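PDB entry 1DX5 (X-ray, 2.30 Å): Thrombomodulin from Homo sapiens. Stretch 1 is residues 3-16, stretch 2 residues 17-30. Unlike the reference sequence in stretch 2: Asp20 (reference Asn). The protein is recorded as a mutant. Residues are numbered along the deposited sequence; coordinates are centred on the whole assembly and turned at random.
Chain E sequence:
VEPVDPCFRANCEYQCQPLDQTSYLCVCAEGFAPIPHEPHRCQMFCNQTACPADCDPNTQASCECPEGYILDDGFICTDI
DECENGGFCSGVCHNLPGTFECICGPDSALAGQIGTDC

Stretch 1 (3-16) PVDPCFRANCEYQC
Stretch 2 (17-30) QPLDQTSYLCVCAE

Small disulfide-rich modules often replace a hydrophobic core with cross-links and a few short strands, and this thrombomodulin segment illustrates the principle. Val4 (chi1 p) opens the contact in extended conformation, its CG1 2.9 Å from Gln21 O. Asp5 (t, phi/psi -86/113) is still extended; its OD1 accepts a hydrogen bond from Cys7 N at 3.2 Å, across the start of the helical residues. Residues 6-8 adopt helical phi/psi, and Pro6, buried, points its CA-to-CB bond toward stretch 2 and packs against the 20-23 loop, with CG 3.2 Å from Asp20 O and CD 3.9 Å from Pro18 CB. Cys7 (m) joins Cys16 (t) through an SG-SG bond of 2.0 Å. Ala10 CB lies over one face of the Tyr24 ring (chi1 p, chi2 92°), 3.8 Å from its centroid, while Cys16 SG approaches obliquely, 3.5 Å from Tyr24 CD1. Cys12 (m) binds Cys26 (m), SG to SG 2.0 Å, chi3 -81°, tying loop to strand. At Tyr14 (t, chi2 70°), phi/psi -109/-77, the ring carries Ala29 CB over one face, 3.7 Å from CZ; one water links Tyr14 N and Val27 O, 2.9 Å from each. The antiparallel ladder follows: Gln15 N to Val27 O, 3.2 Å, and Val27 N to Gln15 O, 3.0 Å. Cys16 and Cys26 form the next, non-hydrogen-bonded pair, CA-CA 4.5 Å; their side chains lie on one face of the sheet, those of Gln15 and Val27 on the other.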

# COMPACT_ATOMS: atom_id res chain seq x y z
N PRO E 3 41.24 29.98 -28.75
CA PRO E 3 41.08 28.88 -27.79
C PRO E 3 39.74 28.16 -28.03
O PRO E 3 38.77 28.77 -28.50
CB PRO E 3 41.09 29.61 -26.46
CG PRO E 3 40.25 30.82 -26.77
CD PRO E 3 40.62 31.21 -28.21
N VAL E 4 39.69 26.88 -27.72
CA VAL E 4 38.46 26.12 -27.91
C VAL E 4 37.62 26.01 -26.65
O VAL E 4 38.15 25.84 -25.54
CB VAL E 4 38.73 24.70 -28.47
CG1 VAL E 4 39.60 23.91 -27.52
CG2 VAL E 4 37.41 23.97 -28.74
N ASP E 5 36.31 26.20 -26.83
CA ASP E 5 35.35 26.06 -25.74
C ASP E 5 35.03 24.56 -25.73
O ASP E 5 34.45 24.04 -26.68
CB ASP E 5 34.08 26.86 -26.05
CG ASP E 5 32.98 26.77 -24.89
OD1 ASP E 5 33.22 26.10 -23.86
OD2 ASP E 5 31.91 27.38 -25.06
N PRO E 6 35.43 23.85 -24.67
CA PRO E 6 35.19 22.41 -24.53
C PRO E 6 33.72 22.03 -24.48
O PRO E 6 33.34 20.93 -24.86
CB PRO E 6 35.87 22.07 -23.20
CG PRO E 6 36.82 23.20 -22.97
CD PRO E 6 36.06 24.39 -23.45
N CYS E 7 32.89 22.97 -24.03
CA CYS E 7 31.46 22.76 -23.89
C CYS E 7 30.70 22.64 -25.20
O CYS E 7 29.58 22.12 -25.22
CB CYS E 7 30.84 23.86 -23.02
SG CYS E 7 31.26 23.64 -21.26
N PHE E 8 31.30 23.12 -26.28
CA PHE E 8 30.65 23.03 -27.58
C PHE E 8 30.35 21.57 -27.98
O PHE E 8 29.35 21.28 -28.62
CB PHE E 8 31.53 23.69 -28.66
CG PHE E 8 30.95 23.62 -30.04
CD1 PHE E 8 29.84 24.39 -30.38
CD2 PHE E 8 31.48 22.75 -30.99
CE1 PHE E 8 29.26 24.30 -31.65
CE2 PHE E 8 30.91 22.65 -32.26
CZ PHE E 8 29.79 23.43 -32.59
N ARG E 9 31.25 20.67 -27.59
CA ARG E 9 31.12 19.26 -27.91
C ARG E 9 30.53 18.43 -26.76
O ARG E 9 30.47 17.21 -26.85
CB ARG E 9 32.49 18.69 -28.29
CG ARG E 9 33.07 19.30 -29.55
CD ARG E 9 34.46 18.75 -29.86
NE ARG E 9 34.45 17.33 -30.18
CZ ARG E 9 34.90 16.37 -29.38
NH1 ARG E 9 35.40 16.68 -28.19
NH2 ARG E 9 34.87 15.09 -29.76
N ALA E 10 30.13 19.11 -25.69
CA ALA E 10 29.57 18.45 -24.51
C ALA E 10 28.09 18.12 -24.65
O ALA E 10 27.36 18.79 -25.36
CB ALA E 10 29.81 19.32 -23.27
N ASN E 11 27.67 17.08 -23.95
CA ASN E 11 26.29 16.64 -23.98
C ASN E 11 25.76 16.56 -22.54
O ASN E 11 25.51 15.48 -22.01
CB ASN E 11 26.20 15.27 -24.66
CG ASN E 11 24.70 14.88 -25.09
OD1 ASN E 11 23.86 15.79 -25.02
ND2 ASN E 11 24.43 13.65 -25.53
N CYS E 12 25.62 17.72 -21.90
CA CYS E 12 25.11 17.79 -20.54
C CYS E 12 23.60 17.94 -20.55
O CYS E 12 23.04 18.62 -21.41
CB CYS E 12 25.73 18.97 -19.78
SG CYS E 12 27.54 18.98 -19.71
N GLU E 13 22.96 17.34 -19.55
CA GLU E 13 21.51 17.43 -19.43
C GLU E 13 21.06 18.85 -19.13
O GLU E 13 20.03 19.31 -19.66
CB GLU E 13 21.02 16.53 -18.30
CG GLU E 13 19.54 16.70 -17.99
CD GLU E 13 19.12 15.98 -16.63
OE1 GLU E 13 19.53 14.82 -16.43
OE2 GLU E 13 18.41 16.60 -15.81
N TYR E 14 21.78 19.53 -18.25
CA TYR E 14 21.40 20.87 -17.88
C TYR E 14 22.35 21.94 -18.44
O TYR E 14 22.02 22.60 -19.41
CB TYR E 14 21.20 20.98 -16.37
CG TYR E 14 20.54 22.28 -15.95
CD1 TYR E 14 19.19 22.53 -16.24
CD2 TYR E 14 21.28 23.28 -15.32
CE1 TYR E 14 18.60 23.76 -15.91
CE2 TYR E 14 20.70 24.50 -14.99
CZ TYR E 14 19.36 24.74 -15.29
OH TYR E 14 18.80 25.94 -14.93
N GLN E 15 23.52 22.11 -17.83
CA GLN E 15 24.50 23.08 -18.29
C GLN E 15 25.90 22.50 -18.30
O GLN E 15 26.15 21.43 -17.74
CB GLN E 15 24.51 24.34 -17.42
CG GLN E 15 23.31 25.27 -17.65
CD GLN E 15 23.29 26.49 -16.60
OE1 GLN E 15 22.47 27.39 -16.83
NE2 GLN E 15 24.12 26.48 -15.56
N CYS E 16 26.81 23.25 -18.91
CA CYS E 16 28.21 22.86 -19.03
C CYS E 16 29.07 24.05 -18.63
O CYS E 16 28.81 25.17 -19.05
CB CYS E 16 28.53 22.48 -20.49
SG CYS E 16 30.25 21.94 -20.77
N GLN E 17 30.08 23.79 -17.80
CA GLN E 17 31.01 24.82 -17.37
C GLN E 17 32.41 24.35 -17.75
O GLN E 17 32.82 23.24 -17.39
CB GLN E 17 30.93 25.04 -15.86
CG GLN E 17 29.69 25.75 -15.40
CD GLN E 17 29.65 25.96 -13.80
OE1 GLN E 17 30.37 25.22 -13.15
NE2 GLN E 17 28.85 26.88 -13.28
N PRO E 18 33.16 25.17 -18.50
CA PRO E 18 34.52 24.80 -18.91
C PRO E 18 35.56 24.92 -17.80
O PRO E 18 35.47 25.79 -16.92
CB PRO E 18 34.80 25.76 -20.06
CG PRO E 18 34.07 26.99 -19.64
CD PRO E 18 32.75 26.45 -19.11
N LEU E 19 36.52 24.01 -17.83
CA LEU E 19 37.61 23.99 -16.87
C LEU E 19 38.87 24.43 -17.60
O LEU E 19 39.47 25.45 -17.28
CB LEU E 19 37.79 22.58 -16.30
CG LEU E 19 36.69 22.04 -15.38
CD1 LEU E 19 36.90 20.56 -15.12
CD2 LEU E 19 36.71 22.80 -14.09
N ASP E 20 39.25 23.66 -18.61
CA ASP E 20 40.44 23.94 -19.43
C ASP E 20 39.97 24.32 -20.83
O ASP E 20 38.84 24.73 -21.04
CB ASP E 20 41.32 22.69 -19.57
CG ASP E 20 42.14 22.35 -18.24
OD1 ASP E 20 43.22 22.94 -18.03
OD2 ASP E 20 41.67 21.48 -17.48
N GLN E 21 40.88 24.14 -21.78
CA GLN E 21 40.63 24.38 -23.18
C GLN E 21 40.18 23.02 -23.70
O GLN E 21 39.58 22.91 -24.76
N THR E 22 40.45 21.99 -22.90
CA THR E 22 40.10 20.61 -23.24
C THR E 22 39.02 19.98 -22.35
O THR E 22 38.20 19.19 -22.84
CB THR E 22 41.36 19.70 -23.24
OG1 THR E 22 42.10 19.88 -22.03
CG2 THR E 22 42.25 20.02 -24.44
N SER E 23 39.00 20.34 -21.07
CA SER E 23 38.02 19.76 -20.16
C SER E 23 36.88 20.66 -19.68
O SER E 23 36.98 21.89 -19.65
CB SER E 23 38.72 19.11 -18.97
OG SER E 23 39.40 20.07 -18.21
N TYR E 24 35.77 20.03 -19.32
CA TYR E 24 34.59 20.73 -18.86
C TYR E 24 33.92 19.93 -17.75
O TYR E 24 34.37 18.85 -17.36
CB TYR E 24 33.59 20.88 -20.01
CG TYR E 24 33.08 19.55 -20.52
CD1 TYR E 24 31.91 18.99 -20.01
CD2 TYR E 24 33.78 18.84 -21.50
CE1 TYR E 24 31.45 17.75 -20.44
CE2 TYR E 24 33.33 17.59 -21.95
CZ TYR E 24 32.16 17.06 -21.41
OH TYR E 24 31.71 15.83 -21.84
N LEU E 25 32.78 20.42 -17.31
CA LEU E 25 32.06 19.75 -16.27
C LEU E 25 30.58 20.04 -16.44
O LEU E 25 30.17 21.18 -16.64
CB LEU E 25 32.59 20.25 -14.92
CG LEU E 25 32.39 19.46 -13.63
CD1 LEU E 25 30.98 19.65 -13.20
CD2 LEU E 25 32.74 17.99 -13.80
N CYS E 26 29.80 18.97 -16.44
CA CYS E 26 28.36 19.07 -16.55
C CYS E 26 27.85 19.44 -15.16
O CYS E 26 28.18 18.76 -14.17
CB CYS E 26 27.76 17.73 -16.95
SG CYS E 26 27.99 17.28 -18.69
N VAL E 27 27.05 20.50 -15.08
CA VAL E 27 26.49 20.96 -13.82
C VAL E 27 24.97 21.04 -13.89
O VAL E 27 24.35 20.88 -14.97
CB VAL E 27 27.10 22.34 -13.37
CG1 VAL E 27 28.60 22.17 -12.98
CG2 VAL E 27 26.99 23.37 -14.49
N CYS E 28 24.37 21.29 -12.73
CA CYS E 28 22.93 21.35 -12.62
C CYS E 28 22.45 22.64 -12.00
O CYS E 28 23.24 23.51 -11.63
CB CYS E 28 22.46 20.15 -11.80
SG CYS E 28 23.11 18.59 -12.44
N ALA E 29 21.12 22.79 -11.96
CA ALA E 29 20.49 23.97 -11.36
C ALA E 29 20.64 23.87 -9.85
O ALA E 29 20.92 22.79 -9.32
CB ALA E 29 19.01 24.01 -11.73
N GLU E 30 20.45 24.99 -9.16
CA GLU E 30 20.55 25.01 -7.71
C GLU E 30 19.49 24.04 -7.17
O GLU E 30 18.40 23.94 -7.73
CB GLU E 30 20.34 26.42 -7.17
CG GLU E 30 19.03 27.06 -7.59
O HOH W 1 24.10 18.69 -16.78